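Salt-tolerant glutaminase (Micrococcus luteus, PDB 3AGD) probably catalyses the hydrolysis of L-glutamine to L-glutamate and ammonium, working as a salt-tolerant glutaminase. Local coordinates at residues I28-E33 with Y157-A162; E59-S64 with Q194-V199. All coordinates share one frame; numbering follows the deposited sequence.

Contact 1 of 2, residues I28-E33 with Y157-A162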
ATOM      1  N   ILE A  28      -8.766 -25.745 -24.716  1.00 44.32           N
ATOM      2  CA  ILE A  28     -10.033 -26.471 -24.654  1.00 44.20           C
ATOM      3  C   ILE A  28     -11.081 -25.758 -25.489  1.00 46.70           C
ATOM      4  O   ILE A  28     -11.218 -24.536 -25.424  1.00 48.72           O
ATOM      5  CB  ILE A  28     -10.577 -26.607 -23.221  1.00 45.83           C
ATOM      6  CG1 ILE A  28     -10.483 -25.265 -22.493  1.00 43.12           C
ATOM      7  CG2 ILE A  28      -9.855 -27.734 -22.501  1.00 46.78           C
ATOM      8  CD1 ILE A  28     -11.166 -25.265 -21.147  1.00 40.43           C
ATOM      9  N   PRO A  29     -11.844 -26.519 -26.287  1.00 47.22           N
ATOM     10  CA  PRO A  29     -12.892 -25.973 -27.153  1.00 46.17           C
ATOM     11  C   PRO A  29     -13.949 -25.125 -26.451  1.00 42.37           C
ATOM     12  O   PRO A  29     -14.477 -24.181 -27.038  1.00 41.12           O
ATOM     13  CB  PRO A  29     -13.480 -27.221 -27.816  1.00 49.69           C
ATOM     14  CG  PRO A  29     -13.215 -28.304 -26.804  1.00 51.72           C
ATOM     15  CD  PRO A  29     -11.813 -27.989 -26.366  1.00 48.99           C
ATOM     16  N   VAL A  30     -14.264 -25.445 -25.200  1.00 39.38           N
ATOM     17  CA  VAL A  30     -15.268 -24.662 -24.489  1.00 34.96           C
ATOM     18  C   VAL A  30     -14.815 -23.201 -24.393  1.00 31.70           C
ATOM     19  O   VAL A  30     -15.621 -22.284 -24.549  1.00 33.65           O
ATOM     20  CB  VAL A  30     -15.536 -25.230 -23.074  1.00 35.70           C
ATOM     21  CG1 VAL A  30     -14.279 -25.169 -22.235  1.00 36.95           C
ATOM     22  CG2 VAL A  30     -16.660 -24.454 -22.411  1.00 35.43           C
ATOM     23  N   LEU A  31     -13.524 -22.989 -24.152  1.00 27.52           N
ATOM     24  CA  LEU A  31     -12.984 -21.638 -24.052  1.00 26.55           C
ATOM     25  C   LEU A  31     -12.553 -21.145 -25.430  1.00 25.82           C
ATOM     26  O   LEU A  31     -12.714 -19.972 -25.761  1.00 22.65           O
ATOM     27  CB  LEU A  31     -11.791 -21.604 -23.090  1.00 27.64           C
ATOM     28  CG  LEU A  31     -12.085 -21.896 -21.616  1.00 29.56           C
ATOM     29  CD1 LEU A  31     -10.817 -21.727 -20.777  1.00 26.83           C
ATOM     30  CD2 LEU A  31     -13.165 -20.948 -21.127  1.00 31.66           C
ATOM     31  N   ALA A  32     -12.015 -22.055 -26.235  1.00 27.97           N
ATOM     32  CA  ALA A  32     -11.567 -21.716 -27.576  1.00 30.07           C
ATOM     33  C   ALA A  32     -12.718 -21.247 -28.466  1.00 32.24           C
ATOM     34  O   ALA A  32     -12.522 -20.407 -29.342  1.00 32.79           O
ATOM     35  CB  ALA A  32     -10.878 -22.918 -28.209  1.00 28.77           C
ATOM     36  N   GLU A  33     -13.912 -21.784 -28.233  1.00 33.71           N
ATOM     37  CA  GLU A  33     -15.083 -21.435 -29.036  1.00 36.94           C
ATOM     38  C   GLU A  33     -15.965 -20.359 -28.411  1.00 38.21           C
ATOM     39  O   GLU A  33     -16.990 -19.987 -28.984  1.00 38.50           O
ATOM     40  CB  GLU A  33     -15.941 -22.680 -29.291  1.00 41.32           C
ATOM     41  CG  GLU A  33     -15.172 -23.915 -29.742  1.00 50.35           C
ATOM     42  CD  GLU A  33     -14.356 -23.686 -30.999  1.00 60.04           C
ATOM     43  OE1 GLU A  33     -13.576 -24.591 -31.370  1.00 63.34           O
ATOM     44  OE2 GLU A  33     -14.494 -22.607 -31.617  1.00 63.55           O
ATOM     45  N   TYR A 157     -15.082 -28.208 -16.820  1.00 18.60           N
ATOM     46  CA  TYR A 157     -14.338 -29.165 -16.005  1.00 22.12           C
ATOM     47  C   TYR A 157     -13.964 -30.421 -16.796  1.00 26.70           C
ATOM     48  O   TYR A 157     -12.786 -30.770 -16.898  1.00 26.43           O
ATOM     49  CB  TYR A 157     -15.170 -29.566 -14.786  1.00 19.36           C
ATOM     50  CG  TYR A 157     -14.630 -30.752 -14.012  1.00 21.41           C
ATOM     51  CD1 TYR A 157     -13.637 -30.587 -13.045  1.00 18.80           C
ATOM     52  CD2 TYR A 157     -15.129 -32.039 -14.235  1.00 22.90           C
ATOM     53  CE1 TYR A 157     -13.159 -31.666 -12.315  1.00 18.86           C
ATOM     54  CE2 TYR A 157     -14.656 -33.130 -13.512  1.00 21.61           C
ATOM     55  CZ  TYR A 157     -13.672 -32.933 -12.551  1.00 24.70           C
ATOM     56  OH  TYR A 157     -13.213 -33.997 -11.815  1.00 28.92           O
ATOM     57  N   GLU A 158     -14.968 -31.104 -17.341  1.00 29.32           N
ATOM     58  CA  GLU A 158     -14.726 -32.321 -18.110  1.00 29.63           C
ATOM     59  C   GLU A 158     -13.755 -32.029 -19.244  1.00 25.16           C
ATOM     60  O   GLU A 158     -12.795 -32.758 -19.459  1.00 23.90           O
ATOM     61  CB  GLU A 158     -16.036 -32.868 -18.689  1.00 35.98           C
ATOM     62  CG  GLU A 158     -17.069 -33.316 -17.662  1.00 48.94           C
ATOM     63  CD  GLU A 158     -16.566 -34.425 -16.746  1.00 60.54           C
ATOM     64  OE1 GLU A 158     -15.600 -35.125 -17.122  1.00 63.08           O
ATOM     65  OE2 GLU A 158     -17.150 -34.606 -15.654  1.00 63.78           O
ATOM     66  N   SER A 159     -14.011 -30.950 -19.966  1.00 24.38           N
ATOM     67  CA  SER A 159     -13.159 -30.558 -21.076  1.00 26.06           C
ATOM     68  C   SER A 159     -11.690 -30.434 -20.644  1.00 27.82           C
ATOM     69  O   SER A 159     -10.799 -31.016 -21.263  1.00 26.30           O
ATOM     70  CB  SER A 159     -13.655 -29.230 -21.648  1.00 29.45           C
ATOM     71  OG  SER A 159     -12.887 -28.829 -22.765  1.00 37.52           O
ATOM     72  N   GLU A 160     -11.436 -29.684 -19.576  1.00 28.37           N
ATOM     73  CA  GLU A 160     -10.069 -29.500 -19.105  1.00 28.35           C
ATOM     74  C   GLU A 160      -9.470 -30.755 -18.482  1.00 25.92           C
ATOM     75  O   GLU A 160      -8.265 -30.988 -18.585  1.00 24.39           O
ATOM     76  CB  GLU A 160      -9.997 -28.335 -18.115  1.00 29.97           C
ATOM     77  CG  GLU A 160      -8.688 -28.272 -17.345  1.00 30.26           C
ATOM     78  CD  GLU A 160      -8.409 -26.902 -16.762  1.00 31.75           C
ATOM     79  OE1 GLU A 160      -9.368 -26.135 -16.526  1.00 30.27           O
ATOM     80  OE2 GLU A 160      -7.221 -26.599 -16.527  1.00 33.87           O
ATOM     81  N   MET A 161     -10.301 -31.571 -17.844  1.00 22.87           N
ATOM     82  CA  MET A 161      -9.794 -32.791 -17.233  1.00 24.78           C
ATOM     83  C   MET A 161      -9.225 -33.749 -18.277  1.00 25.22           C
ATOM     84  O   MET A 161      -8.450 -34.646 -17.945  1.00 23.38           O
ATOM     85  CB  MET A 161     -10.897 -33.482 -16.431  1.00 23.18           C
ATOM     86  CG  MET A 161     -11.123 -32.875 -15.056  1.00 22.67           C
ATOM     87  SD  MET A 161      -9.672 -33.038 -13.975  1.00 23.15           S
ATOM     88  CE  MET A 161      -9.863 -34.734 -13.425  1.00 21.46           C
ATOM     89  N   ALA A 162      -9.599 -33.546 -19.539  1.00 25.38           N
ATOM     90  CA  ALA A 162      -9.126 -34.399 -20.629  1.00 24.87           C
ATOM     91  C   ALA A 162      -7.729 -34.004 -21.104  1.00 24.39           C
ATOM     92  O   ALA A 162      -7.060 -34.770 -21.800  1.00 25.49           O
ATOM     93  CB  ALA A 162     -10.101 -34.337 -21.795  1.00 25.52           C
TER

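Contact 2 of 2, residues E59-S64 with Q194-V199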
ATOM      1  N   GLU A  59     -21.541 -14.741 -16.900  1.00 22.50           N
ATOM      2  CA  GLU A  59     -20.720 -15.701 -16.180  1.00 22.54           C
ATOM      3  C   GLU A  59     -19.614 -16.320 -17.016  1.00 22.17           C
ATOM      4  O   GLU A  59     -19.757 -16.516 -18.222  1.00 19.46           O
ATOM      5  CB  GLU A  59     -21.586 -16.822 -15.602  1.00 23.80           C
ATOM      6  CG  GLU A  59     -22.612 -16.368 -14.575  1.00 24.35           C
ATOM      7  CD  GLU A  59     -23.222 -17.532 -13.811  1.00 26.31           C
ATOM      8  OE1 GLU A  59     -23.367 -18.626 -14.404  1.00 27.79           O
ATOM      9  OE2 GLU A  59     -23.570 -17.354 -12.621  1.00 23.88           O
ATOM     10  N   PHE A  60     -18.504 -16.624 -16.353  1.00 21.40           N
ATOM     11  CA  PHE A  60     -17.359 -17.255 -16.992  1.00 18.35           C
ATOM     12  C   PHE A  60     -16.602 -17.988 -15.890  1.00 17.65           C
ATOM     13  O   PHE A  60     -16.754 -17.664 -14.713  1.00 18.87           O
ATOM     14  CB  PHE A  60     -16.470 -16.197 -17.664  1.00 19.79           C
ATOM     15  CG  PHE A  60     -16.054 -15.076 -16.749  1.00 19.18           C
ATOM     16  CD1 PHE A  60     -15.005 -15.244 -15.854  1.00 17.61           C
ATOM     17  CD2 PHE A  60     -16.738 -13.858 -16.764  1.00 17.02           C
ATOM     18  CE1 PHE A  60     -14.640 -14.216 -14.978  1.00 17.10           C
ATOM     19  CE2 PHE A  60     -16.385 -12.828 -15.898  1.00 15.16           C
ATOM     20  CZ  PHE A  60     -15.333 -13.003 -15.002  1.00 15.13           C
ATOM     21  N   THR A  61     -15.799 -18.980 -16.255  1.00 16.55           N
ATOM     22  CA  THR A  61     -15.047 -19.711 -15.244  1.00 15.75           C
ATOM     23  C   THR A  61     -13.915 -18.828 -14.725  1.00 15.59           C
ATOM     24  O   THR A  61     -13.142 -18.255 -15.497  1.00 13.39           O
ATOM     25  CB  THR A  61     -14.502 -21.031 -15.808  1.00 17.11           C
ATOM     26  OG1 THR A  61     -13.734 -20.775 -16.991  1.00 17.09           O
ATOM     27  CG2 THR A  61     -15.661 -21.955 -16.156  1.00 17.36           C
ATOM     28  N   ILE A  62     -13.844 -18.721 -13.404  1.00 13.05           N
ATOM     29  CA  ILE A  62     -12.863 -17.893 -12.726  1.00 14.10           C
ATOM     30  C   ILE A  62     -11.419 -18.328 -12.946  1.00 16.33           C
ATOM     31  O   ILE A  62     -10.497 -17.513 -12.862  1.00 18.74           O
ATOM     32  CB  ILE A  62     -13.177 -17.848 -11.205  1.00 13.01           C
ATOM     33  CG1 ILE A  62     -12.262 -16.858 -10.494  1.00 12.98           C
ATOM     34  CG2 ILE A  62     -13.022 -19.230 -10.602  1.00 12.57           C
ATOM     35  CD1 ILE A  62     -12.649 -16.643  -9.036  1.00 13.04           C
ATOM     36  N   GLN A  63     -11.224 -19.608 -13.236  1.00 18.99           N
ATOM     37  CA  GLN A  63      -9.885 -20.141 -13.462  1.00 18.68           C
ATOM     38  C   GLN A  63      -8.906 -19.715 -12.357  1.00 17.97           C
ATOM     39  O   GLN A  63      -9.248 -19.774 -11.174  1.00 18.37           O
ATOM     40  CB  GLN A  63      -9.373 -19.706 -14.840  1.00 16.52           C
ATOM     41  CG  GLN A  63     -10.172 -20.282 -16.028  1.00 13.25           C
ATOM     42  CD  GLN A  63     -10.216 -21.805 -16.031  1.00 16.16           C
ATOM     43  OE1 GLN A  63      -9.232 -22.463 -15.695  1.00 20.80           O
ATOM     44  NE2 GLN A  63     -11.355 -22.370 -16.425  1.00 13.19           N
ATOM     45  N   SER A  64      -7.703 -19.280 -12.734  1.00 15.81           N
ATOM     46  CA  SER A  64      -6.684 -18.885 -11.758  1.00 15.72           C
ATOM     47  C   SER A  64      -7.047 -17.769 -10.781  1.00 16.77           C
ATOM     48  O   SER A  64      -6.386 -17.614  -9.747  1.00 15.20           O
ATOM     49  CB  SER A  64      -5.377 -18.523 -12.465  1.00 17.16           C
ATOM     50  OG  SER A  64      -4.708 -19.691 -12.904  1.00 20.27           O
ATOM     51  N   GLN A 194     -12.279 -26.245  -9.106  1.00 15.69           N
ATOM     52  CA  GLN A 194     -12.158 -24.950  -8.455  1.00 17.33           C
ATOM     53  C   GLN A 194     -12.085 -23.854  -9.516  1.00 16.58           C
ATOM     54  O   GLN A 194     -12.704 -22.796  -9.378  1.00 16.36           O
ATOM     55  CB  GLN A 194     -10.893 -24.967  -7.596  1.00 22.42           C
ATOM     56  CG  GLN A 194     -10.293 -23.628  -7.226  1.00 25.71           C
ATOM     57  CD  GLN A 194      -8.905 -23.795  -6.622  1.00 25.72           C
ATOM     58  OE1 GLN A 194      -8.661 -24.737  -5.864  1.00 20.54           O
ATOM     59  NE2 GLN A 194      -7.995 -22.880  -6.949  1.00 23.32           N
ATOM     60  N   CYS A 195     -11.331 -24.122 -10.577  1.00 18.48           N
ATOM     61  CA  CYS A 195     -11.157 -23.171 -11.674  1.00 19.35           C
ATOM     62  C   CYS A 195     -12.400 -23.050 -12.548  1.00 19.45           C
ATOM     63  O   CYS A 195     -12.575 -22.053 -13.257  1.00 17.92           O
ATOM     64  CB  CYS A 195      -9.981 -23.593 -12.558  1.00 19.18           C
ATOM     65  SG  CYS A 195      -8.361 -23.405 -11.804  1.00 20.74           S
ATOM     66  N   ALA A 196     -13.248 -24.074 -12.502  1.00 17.37           N
ATOM     67  CA  ALA A 196     -14.466 -24.096 -13.301  1.00 19.80           C
ATOM     68  C   ALA A 196     -15.632 -23.406 -12.605  1.00 22.13           C
ATOM     69  O   ALA A 196     -16.762 -23.438 -13.104  1.00 24.11           O
ATOM     70  CB  ALA A 196     -14.841 -25.538 -13.648  1.00 17.55           C
ATOM     71  N   VAL A 197     -15.368 -22.793 -11.454  1.00 18.98           N
ATOM     72  CA  VAL A 197     -16.415 -22.085 -10.730  1.00 17.79           C
ATOM     73  C   VAL A 197     -16.842 -20.867 -11.550  1.00 18.05           C
ATOM     74  O   VAL A 197     -16.005 -20.102 -12.018  1.00 16.06           O
ATOM     75  CB  VAL A 197     -15.931 -21.622  -9.339  1.00 18.01           C
ATOM     76  CG1 VAL A 197     -16.982 -20.728  -8.688  1.00 20.28           C
ATOM     77  CG2 VAL A 197     -15.659 -22.824  -8.465  1.00 17.41           C
ATOM     78  N   LEU A 198     -18.151 -20.696 -11.708  1.00 19.48           N
ATOM     79  CA  LEU A 198     -18.720 -19.595 -12.481  1.00 20.93           C
ATOM     80  C   LEU A 198     -18.923 -18.290 -11.715  1.00 21.45           C
ATOM     81  O   LEU A 198     -19.543 -18.258 -10.650  1.00 22.94           O
ATOM     82  CB  LEU A 198     -20.058 -20.033 -13.088  1.00 22.09           C
ATOM     83  CG  LEU A 198     -19.992 -21.115 -14.173  1.00 20.46           C
ATOM     84  CD1 LEU A 198     -21.385 -21.702 -14.418  1.00 17.52           C
ATOM     85  CD2 LEU A 198     -19.414 -20.507 -15.454  1.00 19.56           C
ATOM     86  N   VAL A 199     -18.398 -17.208 -12.278  1.00 20.48           N
ATOM     87  CA  VAL A 199     -18.533 -15.887 -11.682  1.00 17.98           C
ATOM     88  C   VAL A 199     -18.698 -14.857 -12.794  1.00 16.37           C
ATOM     89  O   VAL A 199     -18.389 -15.130 -13.955  1.00 13.48           O
ATOM     90  CB  VAL A 199     -17.287 -15.492 -10.845  1.00 18.17           C
ATOM     91  CG1 VAL A 199     -17.104 -16.457  -9.685  1.00 20.19           C
ATOM     92  CG2 VAL A 199     -16.044 -15.466 -11.734  1.00 19.01           C
TER

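Contact 1 of 2, residues I28-E33 with Y157-A162
Ile28 has CG1 between its backbone N and carbonyl carbon (chi1 46°), with CG2 anti to the carbonyl carbon and beside the N, while Ser159 carries OG anti to its own N (chi1 -178°); Ile28 CG2 and Ser159 OG meet where the start of helix 29-32 faces helix 154-161 in the glutaminase domain, a member of the beta-lactamase clan. Ile28 occupies the N-cap position of the single-turn helix 29-32, and Ser159 lies in helix 154-161. The hydroxyl is pushed against an aliphatic corner: Ser159 OG sits 3.2 Å from Ile28 CG2 and equally close to Ile28 CB. No hydrogen bond joins the segments, so the join rests on this tight van der Waals fit. Around the same oxygen, Pro29 CD approaches Ser159 OG to 3.9 Å and Val30 CG1 to 4.0 Å, giving it a largely apolar lining from the short helix. Ile28 CG2 also reaches the backbone of the next residue, 3.8 Å from Glu160 CA. In the carboxylate of Glu160, a residue seen to bind L-glutamate, OE1 is weakly hydrogen-bonded to Tyr27 OH, just ahead of the short helix, and the side chain lies near Asn167 and Cys195. The helix turn itself is closed by the main chain, Ala32 N donating to Ile28 O over 2.7 Å.

Contact 2 of 2, residues E59-S64 with Q194-V199
The Phe60 ring has one face overlain by Val199 O, 3.4 Å above the ring plane and over its centre; Phe60 CG lies between the backbone N and the carbonyl carbon (chi1 53°). The same oxygen accepts Phe60 N at 2.8 Å, and Val199 N returns a nearly straight bond to Phe60 O, making an antiparallel hydrogen-bonded pair. At the rim, Phe60 CE1 meets Val199 CG2 at 3.7 Å, and Phe278 stacks with the ring. Beyond the strand pair, Ile62 N bonds to Val197 O, and Gln63 N to Cys195 O at 2.8 Å, on a lone pair at the end of helix 184-195. Gln63, bent at chi2, sends NE2 to Thr61 OG1 in the plane of its amide (2.9 Å, 173°), and this fixes the amide with OE1 3.4 Å from Cys195 CB. At the other end, Glu59 crosses Leu198 at about a right angle and forms a salt bridge with Arg148. Cys195 and Ser64 are both seen to bind L-glutamate, so the contact brings two residues of that site together; Ser64 OG is weakly hydrogen-bonded to Lys67 NZ, consistent with the SxxK motif of the serine beta-lactamase-like fold.

In the fold
The two contacts illustrate how one binding pocket can be framed by unlike chemistry. Contact 2 is buried, with 566 Å² between its segments, and ties residues 59-64 to the end of helix 184-195 and to strand 198-199 by main-chain hydrogen bonds. Contact 1 is smaller (163 Å²) and only partly buried; it lies farther from the centre of the chain and joins the start of helix 29-32 to helix 154-161 by van der Waals contact, with no hydrogen bond across it. Their centres are about 12 Å apart, and all four segments belong to the glutaminase domain, alternating along the sequence. They meet where Glu160 OE1 packs 3.8 Å from Gln63 OE1, bringing together residues on or beside the L-glutamate site.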